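Local coordinates for protein glucose-6-phosphate isomerase (Thermus thermophilus, PDB 1ZZG) that probably catalyses the reversible isomerisation of glucose 6-phosphate to fructose 6-phosphate, a step shared by glycolysis and gluconeogenesis, at residues D68-G73 against H96-V101; L107-T112 against A137-W142; V244-V249 against V284-P289; Y250-S255 against G288-H293. All coordinates share one frame; numbering follows the deposited sequence.

Contact 1 of 4, residues D68-G73 against H96-V101; sequences DFVLIG and HYLDHV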
loop_
_atom_site.group_PDB
_atom_site.type_symbol
_atom_site.label_atom_id
_atom_site.label_comp_id
_atom_site.label_asym_id
_atom_site.label_seq_id
_atom_site.Cartn_x
_atom_site.Cartn_y
_atom_site.Cartn_z
ATOM N N ASP A 68 -18.835 14.518 -4.232
ATOM C CA ASP A 68 -17.418 14.363 -3.929
ATOM C C ASP A 68 -17.176 14.690 -2.461
ATOM O O ASP A 68 -17.561 15.751 -1.974
ATOM C CB ASP A 68 -16.581 15.274 -4.835
ATOM C CG ASP A 68 -16.598 14.826 -6.291
ATOM O OD1 ASP A 68 -15.750 13.990 -6.677
ATOM O OD2 ASP A 68 -17.476 15.294 -7.049
ATOM N N PHE A 69 -16.543 13.757 -1.759
ATOM C CA PHE A 69 -16.240 13.908 -0.339
ATOM C C PHE A 69 -14.724 14.019 -0.187
ATOM O O PHE A 69 -14.005 13.046 -0.421
ATOM C CB PHE A 69 -16.746 12.673 0.414
ATOM C CG PHE A 69 -16.712 12.805 1.908
ATOM C CD1 PHE A 69 -17.881 13.039 2.623
ATOM C CD2 PHE A 69 -15.516 12.668 2.608
ATOM C CE1 PHE A 69 -17.863 13.133 4.016
ATOM C CE2 PHE A 69 -15.487 12.762 3.997
ATOM C CZ PHE A 69 -16.666 12.994 4.702
ATOM N N VAL A 70 -14.237 15.197 0.191
ATOM C CA VAL A 70 -12.800 15.397 0.364
ATOM C C VAL A 70 -12.440 15.304 1.846
ATOM O O VAL A 70 -12.766 16.197 2.632
ATOM C CB VAL A 70 -12.344 16.786 -0.178
ATOM C CG1 VAL A 70 -10.864 17.007 0.124
ATOM C CG2 VAL A 70 -12.604 16.873 -1.687
ATOM N N LEU A 71 -11.776 14.220 2.231
ATOM C CA LEU A 71 -11.390 14.054 3.625
ATOM C C LEU A 71 -9.968 14.556 3.831
ATOM O O LEU A 71 -9.014 13.967 3.328
ATOM C CB LEU A 71 -11.490 12.581 4.044
ATOM C CG LEU A 71 -11.567 12.271 5.549
ATOM C CD1 LEU A 71 -11.803 10.768 5.726
ATOM C CD2 LEU A 71 -10.288 12.713 6.269
ATOM N N ILE A 72 -9.829 15.659 4.556
ATOM C CA ILE A 72 -8.510 16.210 4.836
ATOM C C ILE A 72 -8.108 15.669 6.202
ATOM O O ILE A 72 -8.601 16.127 7.238
ATOM C CB ILE A 72 -8.519 17.760 4.870
ATOM C CG1 ILE A 72 -9.130 18.312 3.574
ATOM C CG2 ILE A 72 -7.089 18.273 5.046
ATOM C CD1 ILE A 72 -9.069 19.838 3.424
ATOM N N GLY A 73 -7.229 14.673 6.196
ATOM C CA GLY A 73 -6.801 14.068 7.443
ATOM C C GLY A 73 -5.660 13.115 7.180
ATOM O O GLY A 73 -5.453 12.673 6.045
ATOM N N HIS A 96 -11.939 11.603 -1.888
ATOM C CA HIS A 96 -10.603 12.129 -2.163
ATOM C C HIS A 96 -9.946 12.337 -0.809
ATOM O O HIS A 96 -10.502 13.004 0.063
ATOM C CB HIS A 96 -10.726 13.453 -2.916
ATOM C CG HIS A 96 -11.644 13.380 -4.096
ATOM N ND1 HIS A 96 -11.291 12.766 -5.278
ATOM C CD2 HIS A 96 -12.925 13.792 -4.255
ATOM C CE1 HIS A 96 -12.313 12.801 -6.115
ATOM N NE2 HIS A 96 -13.318 13.418 -5.518
ATOM N N TYR A 97 -8.759 11.771 -0.637
ATOM C CA TYR A 97 -8.069 11.850 0.642
ATOM C C TYR A 97 -6.827 12.727 0.646
ATOM O O TYR A 97 -5.842 12.437 -0.036
ATOM C CB TYR A 97 -7.696 10.432 1.093
ATOM C CG TYR A 97 -8.895 9.519 1.270
ATOM C CD1 TYR A 97 -9.552 9.432 2.499
ATOM C CD2 TYR A 97 -9.402 8.780 0.199
ATOM C CE1 TYR A 97 -10.684 8.638 2.660
ATOM C CE2 TYR A 97 -10.542 7.973 0.353
ATOM C CZ TYR A 97 -11.176 7.911 1.588
ATOM O OH TYR A 97 -12.306 7.138 1.756
ATOM N N LEU A 98 -6.884 13.812 1.411
ATOM C CA LEU A 98 -5.738 14.698 1.532
ATOM C C LEU A 98 -4.963 14.253 2.769
ATOM O O LEU A 98 -5.101 14.826 3.856
ATOM C CB LEU A 98 -6.172 16.159 1.672
ATOM C CG LEU A 98 -5.797 17.029 0.468
ATOM C CD1 LEU A 98 -6.731 16.691 -0.703
ATOM C CD2 LEU A 98 -5.905 18.516 0.830
ATOM N N ASP A 99 -4.176 13.196 2.583
ATOM C CA ASP A 99 -3.342 12.614 3.632
ATOM C C ASP A 99 -1.893 12.859 3.224
ATOM O O ASP A 99 -1.013 12.019 3.419
ATOM C CB ASP A 99 -3.614 11.112 3.735
ATOM C CG ASP A 99 -3.387 10.384 2.419
ATOM O OD1 ASP A 99 -3.305 11.066 1.373
ATOM O OD2 ASP A 99 -3.296 9.133 2.424
ATOM N N HIS A 100 -1.663 14.030 2.642
ATOM C CA HIS A 100 -0.338 14.406 2.169
ATOM C C HIS A 100 -0.378 15.902 1.865
ATOM O O HIS A 100 -1.442 16.530 1.929
ATOM C CB HIS A 100 -0.034 13.639 0.887
ATOM C CG HIS A 100 -0.901 14.054 -0.257
ATOM N ND1 HIS A 100 -0.618 15.153 -1.040
ATOM C CD2 HIS A 100 -2.086 13.572 -0.698
ATOM C CE1 HIS A 100 -1.594 15.329 -1.913
ATOM N NE2 HIS A 100 -2.497 14.384 -1.726
ATOM N N VAL A 101 0.771 16.473 1.526
ATOM C CA VAL A 101 0.832 17.894 1.215
ATOM C C VAL A 101 1.567 18.194 -0.092
ATOM O O VAL A 101 2.048 19.307 -0.292
ATOM C CB VAL A 101 1.496 18.681 2.370
ATOM C CG1 VAL A 101 0.593 18.653 3.601
ATOM C CG2 VAL A 101 2.844 18.067 2.707
#
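H96 carries the largest share of this pairing between two parallel strands. Its CB lies 4.1 Å from V70 CG2, and chi1 of -50° sets CG beside the backbone N and turns the ring back toward the start of strand 68-72. CD2 passes V70 CG2 at 4.0 Å. At the tip, NE2 donates to D68 OD1 at 2.8 Å along an almost straight line (176°), with the acceptor in the imidazole plane. The carboxylate lies nearly coplanar with the ring and offers its anti lone pair, while R94 holds D68 OD2 in a salt bridge that would help keep the acid ionised. An alanine in place of H96 would lose the imidazole and its bond to D68, and would probably leave the carboxylate less firmly oriented. The backbone zips the strands together: H96 N bonds F69 O, H96 O receives L71 N at 2.8 Å, and L98 N bonds L71 O. On the sheet face of V70 and H96, I72 and L98 lie side by side; on the other, L71 CD1 approaches Y97 CE1 at 3.9 Å, and Y97 OH bonds E85. The strands belong to the beta-alpha-beta unit with helix 79-88. Strand 94-98 forms one margin of the parallel sheet, strand 118-124 flanks 68-72 beyond, and L109 and F139, from helices 103-112 and 130-147, cover the L98 side.

Contact 2 of 4, residues L107-T112 against A137-W142; sequences LRLLRT and AVFLKW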
loop_
_atom_site.group_PDB
_atom_site.type_symbol
_atom_site.label_atom_id
_atom_site.label_comp_id
_atom_site.label_asym_id
_atom_site.label_seq_id
_atom_site.Cartn_x
_atom_site.Cartn_y
_atom_site.Cartn_z
ATOM N N LEU A 107 -3.694 20.427 -6.403
ATOM C CA LEU A 107 -4.007 21.398 -7.444
ATOM C C LEU A 107 -4.937 20.748 -8.473
ATOM O O LEU A 107 -5.828 21.394 -9.022
ATOM C CB LEU A 107 -2.704 21.847 -8.102
ATOM C CG LEU A 107 -2.457 23.323 -8.420
ATOM C CD1 LEU A 107 -2.936 24.225 -7.294
ATOM C CD2 LEU A 107 -0.963 23.501 -8.651
ATOM N N ARG A 108 -4.722 19.458 -8.723
ATOM C CA ARG A 108 -5.538 18.706 -9.670
ATOM C C ARG A 108 -6.978 18.669 -9.161
ATOM O O ARG A 108 -7.922 18.880 -9.928
ATOM C CB ARG A 108 -5.003 17.279 -9.807
ATOM C CG ARG A 108 -5.530 16.503 -11.005
ATOM C CD ARG A 108 -4.989 15.074 -10.978
ATOM N NE ARG A 108 -5.214 14.352 -12.227
ATOM C CZ ARG A 108 -4.523 14.547 -13.348
ATOM N NH1 ARG A 108 -3.550 15.450 -13.385
ATOM N NH2 ARG A 108 -4.806 13.834 -14.433
ATOM N N LEU A 109 -7.137 18.401 -7.867
ATOM C CA LEU A 109 -8.455 18.354 -7.250
ATOM C C LEU A 109 -9.121 19.722 -7.315
ATOM O O LEU A 109 -10.296 19.828 -7.656
ATOM C CB LEU A 109 -8.354 17.907 -5.790
ATOM C CG LEU A 109 -7.986 16.444 -5.522
ATOM C CD1 LEU A 109 -7.889 16.210 -4.019
ATOM C CD2 LEU A 109 -9.038 15.528 -6.129
ATOM N N LEU A 110 -8.372 20.771 -6.994
ATOM C CA LEU A 110 -8.928 22.123 -7.030
ATOM C C LEU A 110 -9.417 22.493 -8.430
ATOM O O LEU A 110 -10.368 23.264 -8.586
ATOM C CB LEU A 110 -7.886 23.145 -6.575
ATOM C CG LEU A 110 -7.416 23.012 -5.124
ATOM C CD1 LEU A 110 -6.368 24.068 -4.827
ATOM C CD2 LEU A 110 -8.609 23.155 -4.187
ATOM N N ARG A 111 -8.769 21.928 -9.442
ATOM C CA ARG A 111 -9.118 22.210 -10.826
ATOM C C ARG A 111 -10.140 21.271 -11.461
ATOM O O ARG A 111 -10.701 21.594 -12.507
ATOM C CB ARG A 111 -7.845 22.229 -11.674
ATOM C CG ARG A 111 -6.930 23.392 -11.348
ATOM C CD ARG A 111 -5.531 23.204 -11.910
ATOM N NE ARG A 111 -4.711 24.382 -11.641
ATOM C CZ ARG A 111 -3.392 24.435 -11.783
ATOM N NH1 ARG A 111 -2.722 23.372 -12.196
ATOM N NH2 ARG A 111 -2.744 25.556 -11.504
ATOM N N THR A 112 -10.398 20.122 -10.843
ATOM C CA THR A 112 -11.356 19.179 -11.421
ATOM C C THR A 112 -12.659 18.990 -10.637
ATOM O O THR A 112 -13.662 18.558 -11.200
ATOM C CB THR A 112 -10.708 17.794 -11.637
ATOM O OG1 THR A 112 -10.167 17.316 -10.400
ATOM C CG2 THR A 112 -9.594 17.883 -12.674
ATOM N N ALA A 137 -6.363 25.043 4.927
ATOM C CA ALA A 137 -6.157 26.443 4.559
ATOM C C ALA A 137 -6.399 26.601 3.064
ATOM O O ALA A 137 -7.142 27.483 2.628
ATOM C CB ALA A 137 -4.735 26.873 4.905
ATOM N N VAL A 138 -5.776 25.722 2.289
ATOM C CA VAL A 138 -5.901 25.741 0.842
ATOM C C VAL A 138 -7.340 25.546 0.383
ATOM O O VAL A 138 -7.838 26.314 -0.441
ATOM C CB VAL A 138 -5.003 24.658 0.203
ATOM C CG1 VAL A 138 -5.228 24.611 -1.295
ATOM C CG2 VAL A 138 -3.542 24.950 0.502
ATOM N N PHE A 139 -8.024 24.533 0.908
ATOM C CA PHE A 139 -9.408 24.318 0.487
ATOM C C PHE A 139 -10.345 25.428 0.952
ATOM O O PHE A 139 -11.304 25.747 0.262
ATOM C CB PHE A 139 -9.932 22.950 0.947
ATOM C CG PHE A 139 -9.772 21.870 -0.092
ATOM C CD1 PHE A 139 -8.577 21.171 -0.220
ATOM C CD2 PHE A 139 -10.799 21.601 -0.990
ATOM C CE1 PHE A 139 -8.412 20.222 -1.226
ATOM C CE2 PHE A 139 -10.645 20.656 -2.000
ATOM C CZ PHE A 139 -9.449 19.964 -2.120
ATOM N N LEU A 140 -10.071 26.017 2.110
ATOM C CA LEU A 140 -10.922 27.087 2.614
ATOM C C LEU A 140 -10.981 28.232 1.600
ATOM O O LEU A 140 -12.059 28.722 1.274
ATOM C CB LEU A 140 -10.397 27.582 3.952
ATOM C CG LEU A 140 -11.148 27.070 5.183
ATOM C CD1 LEU A 140 -10.487 27.599 6.438
ATOM C CD2 LEU A 140 -12.599 27.516 5.118
ATOM N N LYS A 141 -9.818 28.645 1.101
ATOM C CA LYS A 141 -9.723 29.714 0.110
ATOM C C LYS A 141 -10.575 29.347 -1.111
ATOM O O LYS A 141 -11.343 30.159 -1.630
ATOM C CB LYS A 141 -8.252 29.896 -0.299
ATOM C CG LYS A 141 -7.991 30.975 -1.352
ATOM C CD LYS A 141 -6.558 30.927 -1.871
ATOM C CE LYS A 141 -6.332 31.920 -3.015
ATOM N NZ LYS A 141 -6.551 33.336 -2.614
ATOM N N TRP A 142 -10.441 28.097 -1.536
ATOM C CA TRP A 142 -11.148 27.562 -2.692
ATOM C C TRP A 142 -12.659 27.608 -2.480
ATOM O O TRP A 142 -13.404 28.093 -3.336
ATOM C CB TRP A 142 -10.679 26.123 -2.920
ATOM C CG TRP A 142 -11.204 25.435 -4.135
ATOM C CD1 TRP A 142 -10.834 25.650 -5.437
ATOM C CD2 TRP A 142 -12.138 24.356 -4.157
ATOM N NE1 TRP A 142 -11.477 24.761 -6.264
ATOM C CE2 TRP A 142 -12.285 23.955 -5.504
ATOM C CE3 TRP A 142 -12.867 23.684 -3.166
ATOM C CZ2 TRP A 142 -13.130 22.907 -5.886
ATOM C CZ3 TRP A 142 -13.706 22.643 -3.543
ATOM C CH2 TRP A 142 -13.830 22.265 -4.899
#
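V138 opens the contact: its CG1, anti to the backbone N, meets L110 CD1 at 3.8 Å, the side chains crossing at about a right angle. F139 follows with a ring face, over which L110 CD2 sits 3.9 Å from the ring centroid, while L109 CB approaches the ring edge. The helix segments run 17° apart, axes 11.4 Å from each other, on one side of the parallel sheet of an alpha-beta-alpha fold; F139 reaches L98, V70 and I72 on that sheet. One turn on, W142 spans the distance between the helices. Its CG, anti to its backbone N (chi1 -175°), extends across so that L110 CD2 lies 3.5 Å from the centroid of its five-membered ring, one methyl serving two aromatic faces. W142 NE1 donates to a lone pair of L110 O at 3.0 Å, a bent bond (133°), the oxygen well out of the indole plane. A leucine in place of W142 would lose the indole and this hydrogen bond, and would probably loosen the seat of L110.

Contact 3 of 4, residues V244-V249 against V284-P289; sequences VHVFMV and VPALGP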
loop_
_atom_site.group_PDB
_atom_site.type_symbol
_atom_site.label_atom_id
_atom_site.label_comp_id
_atom_site.label_asym_id
_atom_site.label_seq_id
_atom_site.Cartn_x
_atom_site.Cartn_y
_atom_site.Cartn_z
ATOM N N VAL A 244 9.547 -9.592 11.945
ATOM C CA VAL A 244 8.415 -9.307 11.074
ATOM C C VAL A 244 7.097 -10.027 11.335
ATOM O O VAL A 244 7.058 -11.204 11.676
ATOM C CB VAL A 244 8.828 -9.567 9.601
ATOM C CG1 VAL A 244 7.620 -9.488 8.675
ATOM C CG2 VAL A 244 9.903 -8.564 9.191
ATOM N N HIS A 245 6.011 -9.286 11.162
ATOM C CA HIS A 245 4.674 -9.828 11.305
ATOM C C HIS A 245 3.922 -9.404 10.050
ATOM O O HIS A 245 3.640 -8.220 9.854
ATOM C CB HIS A 245 3.981 -9.274 12.552
ATOM C CG HIS A 245 2.535 -9.653 12.646
ATOM N ND1 HIS A 245 2.083 -10.928 12.389
ATOM C CD2 HIS A 245 1.439 -8.923 12.963
ATOM C CE1 HIS A 245 0.772 -10.969 12.543
ATOM N NE2 HIS A 245 0.357 -9.764 12.892
ATOM N N VAL A 246 3.622 -10.368 9.188
ATOM C CA VAL A 246 2.913 -10.074 7.949
ATOM C C VAL A 246 1.402 -10.164 8.137
ATOM O O VAL A 246 0.899 -11.104 8.749
ATOM C CB VAL A 246 3.328 -11.048 6.816
ATOM C CG1 VAL A 246 2.607 -10.678 5.521
ATOM C CG2 VAL A 246 4.836 -11.004 6.620
ATOM N N PHE A 247 0.691 -9.167 7.620
ATOM C CA PHE A 247 -0.767 -9.121 7.703
ATOM C C PHE A 247 -1.224 -9.120 6.242
ATOM O O PHE A 247 -1.148 -8.097 5.559
ATOM C CB PHE A 247 -1.218 -7.838 8.425
ATOM C CG PHE A 247 -2.707 -7.751 8.649
ATOM C CD1 PHE A 247 -3.326 -8.518 9.634
ATOM C CD2 PHE A 247 -3.493 -6.909 7.865
ATOM C CE1 PHE A 247 -4.703 -8.447 9.833
ATOM C CE2 PHE A 247 -4.862 -6.831 8.055
ATOM C CZ PHE A 247 -5.473 -7.602 9.042
ATOM N N MET A 248 -1.689 -10.276 5.775
ATOM C CA MET A 248 -2.108 -10.451 4.387
ATOM C C MET A 248 -3.606 -10.690 4.214
ATOM O O MET A 248 -4.153 -11.665 4.724
ATOM C CB MET A 248 -1.313 -11.616 3.790
ATOM C CG MET A 248 -1.501 -11.861 2.306
ATOM S SD MET A 248 -0.329 -13.149 1.770
ATOM C CE MET A 248 -0.690 -13.245 0.026
ATOM N N VAL A 249 -4.262 -9.807 3.464
ATOM C CA VAL A 249 -5.701 -9.913 3.249
ATOM C C VAL A 249 -6.078 -10.335 1.832
ATOM O O VAL A 249 -5.681 -9.694 0.860
ATOM C CB VAL A 249 -6.395 -8.567 3.554
ATOM C CG1 VAL A 249 -7.902 -8.706 3.397
ATOM C CG2 VAL A 249 -6.046 -8.115 4.959
ATOM N N VAL A 284 4.073 -5.875 8.251
ATOM C CA VAL A 284 4.261 -5.765 6.807
ATOM C C VAL A 284 2.935 -6.068 6.119
ATOM O O VAL A 284 2.389 -7.161 6.263
ATOM C CB VAL A 284 5.336 -6.765 6.313
ATOM C CG1 VAL A 284 5.511 -6.651 4.808
ATOM C CG2 VAL A 284 6.654 -6.496 7.015
ATOM N N PRO A 285 2.398 -5.099 5.357
ATOM C CA PRO A 285 1.121 -5.278 4.655
ATOM C C PRO A 285 1.233 -6.143 3.396
ATOM O O PRO A 285 2.239 -6.099 2.690
ATOM C CB PRO A 285 0.713 -3.844 4.330
ATOM C CG PRO A 285 2.054 -3.207 4.010
ATOM C CD PRO A 285 2.963 -3.759 5.101
ATOM N N ALA A 286 0.193 -6.926 3.125
ATOM C CA ALA A 286 0.156 -7.774 1.942
ATOM C C ALA A 286 -1.285 -8.010 1.531
ATOM O O ALA A 286 -2.200 -7.953 2.358
ATOM C CB ALA A 286 0.842 -9.103 2.214
ATOM N N LEU A 287 -1.481 -8.261 0.244
ATOM C CA LEU A 287 -2.807 -8.520 -0.288
ATOM C C LEU A 287 -2.768 -9.804 -1.099
ATOM O O LEU A 287 -1.785 -10.082 -1.780
ATOM C CB LEU A 287 -3.268 -7.362 -1.183
ATOM C CG LEU A 287 -3.534 -6.013 -0.505
ATOM C CD1 LEU A 287 -3.945 -4.982 -1.561
ATOM C CD2 LEU A 287 -4.630 -6.172 0.542
ATOM N N GLY A 288 -3.837 -10.584 -1.016
ATOM C CA GLY A 288 -3.904 -11.824 -1.766
ATOM C C GLY A 288 -4.961 -11.709 -2.841
ATOM O O GLY A 288 -6.014 -11.099 -2.614
ATOM N N PRO A 289 -4.725 -12.294 -4.025
ATOM C CA PRO A 289 -3.533 -13.056 -4.414
ATOM C C PRO A 289 -2.361 -12.278 -5.030
ATOM O O PRO A 289 -1.302 -12.861 -5.275
ATOM C CB PRO A 289 -4.097 -14.069 -5.401
ATOM C CG PRO A 289 -5.097 -13.235 -6.143
ATOM C CD PRO A 289 -5.798 -12.465 -5.023
#
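V246, M248, V284 and A286 face one side of the sheet, F247, V249, P285 and L287 the other. On the first side M248 leaves its strand with every torsion extended, CG anti to the backbone N (chi1 -174°). The foot of this chain, CB and CG, lies against A286, CG being 3.6 Å from A286 CB; the far methyl CE comes to 3.9 Å from G288 CA. V246 CG1 also meets this alanine methyl, about a right angle round from M248 CG, 4.1 Å from A286 CB. Farther back, V244 and V284 cross obliquely, CG1 of the former 3.6 Å from CG2 of the latter. The segments are neighbouring parallel strands of the mixed sheet, their directions 21° apart; the connection between them holds helix 257-269 and the short strand 271-272. Their backbone bonds run from V284 N to H245 O at 2.9 Å through to G288 N and V249 O at 2.8 Å. P285, with no N-H to give, sits between V284 and A286, the residues that bond to strand 244-249. On the opposite face F247 swings its ring away from this pairing onto F261, and L287 CD2 touches V249 CB at 4.2 Å. P258 of helix 257-269 covers V249, P285 and L287 there. V244, V284 and P285 pack against V244, V284 and P285 of the second subunit, respectively.

Contact 4 of 4, residues Y250-S255 against G288-H293; sequences YSERLS and GPKDQH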
loop_
_atom_site.group_PDB
_atom_site.type_symbol
_atom_site.label_atom_id
_atom_site.label_comp_id
_atom_site.label_asym_id
_atom_site.label_seq_id
_atom_site.Cartn_x
_atom_site.Cartn_y
_atom_site.Cartn_z
ATOM N N TYR A 250 -6.848 -11.415 1.724
ATOM C CA TYR A 250 -7.294 -11.915 0.431
ATOM C C TYR A 250 -8.598 -11.280 -0.011
ATOM O O TYR A 250 -9.648 -11.923 -0.016
ATOM C CB TYR A 250 -7.450 -13.439 0.462
ATOM C CG TYR A 250 -6.181 -14.137 0.063
ATOM C CD1 TYR A 250 -5.101 -14.219 0.940
ATOM C CD2 TYR A 250 -6.022 -14.637 -1.232
ATOM C CE1 TYR A 250 -3.890 -14.774 0.537
ATOM C CE2 TYR A 250 -4.813 -15.193 -1.646
ATOM C CZ TYR A 250 -3.754 -15.255 -0.760
ATOM O OH TYR A 250 -2.552 -15.777 -1.180
ATOM N N SER A 251 -8.510 -10.010 -0.387
ATOM C CA SER A 251 -9.656 -9.238 -0.841
ATOM C C SER A 251 -9.156 -7.933 -1.437
ATOM O O SER A 251 -8.148 -7.388 -0.989
ATOM C CB SER A 251 -10.592 -8.930 0.333
ATOM O OG SER A 251 -11.644 -8.063 -0.064
ATOM N N GLU A 252 -9.845 -7.444 -2.463
ATOM C CA GLU A 252 -9.468 -6.177 -3.074
ATOM C C GLU A 252 -10.310 -5.083 -2.411
ATOM O O GLU A 252 -9.850 -3.954 -2.229
ATOM C CB GLU A 252 -9.711 -6.212 -4.588
ATOM C CG GLU A 252 -9.389 -4.908 -5.322
ATOM C CD GLU A 252 -7.907 -4.519 -5.291
ATOM O OE1 GLU A 252 -7.049 -5.347 -4.907
ATOM O OE2 GLU A 252 -7.600 -3.367 -5.671
ATOM N N ARG A 253 -11.543 -5.419 -2.044
ATOM C CA ARG A 253 -12.418 -4.454 -1.377
ATOM C C ARG A 253 -11.753 -3.982 -0.079
ATOM O O ARG A 253 -11.915 -2.829 0.333
ATOM C CB ARG A 253 -13.774 -5.093 -1.063
ATOM C CG ARG A 253 -14.586 -5.476 -2.297
ATOM C CD ARG A 253 -15.829 -6.235 -1.881
ATOM N NE ARG A 253 -16.652 -5.432 -0.985
ATOM C CZ ARG A 253 -17.555 -5.929 -0.150
ATOM N NH1 ARG A 253 -17.749 -7.240 -0.094
ATOM N NH2 ARG A 253 -18.269 -5.115 0.621
ATOM N N LEU A 254 -11.002 -4.881 0.551
ATOM C CA LEU A 254 -10.291 -4.574 1.792
ATOM C C LEU A 254 -8.820 -4.232 1.534
ATOM O O LEU A 254 -7.982 -4.401 2.415
ATOM C CB LEU A 254 -10.350 -5.765 2.748
ATOM C CG LEU A 254 -11.669 -6.117 3.436
ATOM C CD1 LEU A 254 -11.454 -7.345 4.311
ATOM C CD2 LEU A 254 -12.150 -4.942 4.283
ATOM N N SER A 255 -8.509 -3.750 0.336
ATOM C CA SER A 255 -7.126 -3.419 -0.014
ATOM C C SER A 255 -6.469 -2.370 0.889
ATOM O O SER A 255 -5.247 -2.265 0.932
ATOM C CB SER A 255 -7.057 -2.934 -1.466
ATOM O OG SER A 255 -7.671 -1.670 -1.611
ATOM N N GLY A 288 -3.837 -10.584 -1.016
ATOM C CA GLY A 288 -3.904 -11.824 -1.766
ATOM C C GLY A 288 -4.961 -11.709 -2.841
ATOM O O GLY A 288 -6.014 -11.099 -2.614
ATOM N N PRO A 289 -4.725 -12.294 -4.025
ATOM C CA PRO A 289 -3.533 -13.056 -4.414
ATOM C C PRO A 289 -2.361 -12.278 -5.030
ATOM O O PRO A 289 -1.302 -12.861 -5.275
ATOM C CB PRO A 289 -4.097 -14.069 -5.401
ATOM C CG PRO A 289 -5.097 -13.235 -6.143
ATOM C CD PRO A 289 -5.798 -12.465 -5.023
ATOM N N LYS A 290 -2.523 -10.975 -5.268
ATOM C CA LYS A 290 -1.452 -10.204 -5.907
ATOM C C LYS A 290 -0.065 -10.351 -5.268
ATOM O O LYS A 290 0.950 -10.349 -5.972
ATOM C CB LYS A 290 -1.828 -8.711 -6.013
ATOM C CG LYS A 290 -1.742 -7.925 -4.710
ATOM C CD LYS A 290 -2.145 -6.458 -4.903
ATOM C CE LYS A 290 -3.615 -6.330 -5.297
ATOM N NZ LYS A 290 -4.095 -4.915 -5.375
ATOM N N ASP A 291 0.003 -10.491 -3.948
ATOM C CA ASP A 291 1.311 -10.632 -3.324
ATOM C C ASP A 291 1.941 -12.019 -3.449
ATOM O O ASP A 291 3.042 -12.260 -2.951
ATOM C CB ASP A 291 1.263 -10.155 -1.874
ATOM C CG ASP A 291 1.474 -8.653 -1.772
ATOM O OD1 ASP A 291 2.463 -8.173 -2.369
ATOM O OD2 ASP A 291 0.672 -7.957 -1.117
ATOM N N GLN A 292 1.248 -12.926 -4.132
ATOM C CA GLN A 292 1.791 -14.257 -4.384
ATOM C C GLN A 292 2.767 -13.992 -5.532
ATOM O O GLN A 292 3.631 -14.812 -5.853
ATOM C CB GLN A 292 0.693 -15.222 -4.853
ATOM C CG GLN A 292 -0.420 -15.476 -3.836
ATOM C CD GLN A 292 -1.595 -16.262 -4.412
ATOM O OE1 GLN A 292 -2.619 -16.438 -3.749
ATOM N NE2 GLN A 292 -1.452 -16.733 -5.650
ATOM N N HIS A 293 2.613 -12.810 -6.129
ATOM C CA HIS A 293 3.429 -12.368 -7.251
ATOM C C HIS A 293 4.324 -11.202 -6.838
ATOM O O HIS A 293 4.599 -10.317 -7.657
ATOM C CB HIS A 293 2.532 -11.893 -8.406
ATOM C CG HIS A 293 1.513 -12.896 -8.848
ATOM N ND1 HIS A 293 1.721 -13.757 -9.904
ATOM C CD2 HIS A 293 0.269 -13.166 -8.384
ATOM C CE1 HIS A 293 0.650 -14.510 -10.075
ATOM N NE2 HIS A 293 -0.247 -14.171 -9.166
#
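Two partners grip Y250 OH. It donates to a lone pair of Q292 OE1 at 2.7 Å, the amide oxygen lying in the plane of the phenol at its edge, and it is also hydrogen-bonded to T350 OG1 of helix 339-356. Q292 reaches it by an extended chain that meets the tyrosine at about a right angle, amide and ring planes 41° apart; its NE2 binds E346, consistent with the amide oxygen facing Y250 OH. The ring itself lies on backbone. G288 CA stands 3.4 Å from the ring centroid, 7° off the normal, a close CH-pi contact, and a CB built onto G288 would fall 2.3 Å from Y250 CE1. The cis peptide to P289 comes next, and P289 CB touches Y250 CE2 at 4.0 Å. In return, G288 O receives a CA-H contact from Y250 CA at 3.4 Å. Away from the ring, E252 and K290 cross at about a right angle, each chain bent, and K290 NZ bonds the syn lone pair of E252 OE1 at 3.0 Å. NZ has a second carboxylate, D99 of the second subunit, and E102 of that subunit binds S251 OG and the backbone N of E252 and R253. Shared between two acids, K290 would probably stay protonated, so this junction of two strand-end loops is also an ionic part of the dimer interface.

In the fold
From the N terminus, contact 1 closes first, bringing strand 94-98 back beside strand 68-72 around helix 79-88. Contact 2 opens only afterwards and closes over strand 118-124, seating helices 103-112 and 130-147 on the same sheet; L98 CD1 and L109 CD1 touch at 3.5 Å where the two contacts meet. Contact 3 lies in the mixed sheet, its centre about 25 Å from that of contact 1, and contact 4 in the loops that follow its two strands. Contacts 3 and 4 cross along the chain, each starting before the other closes, and share G288 and P289, so strand pairing runs on into loop pairing. Between subunits, contact 1 of one chain meets contact 4 of the other.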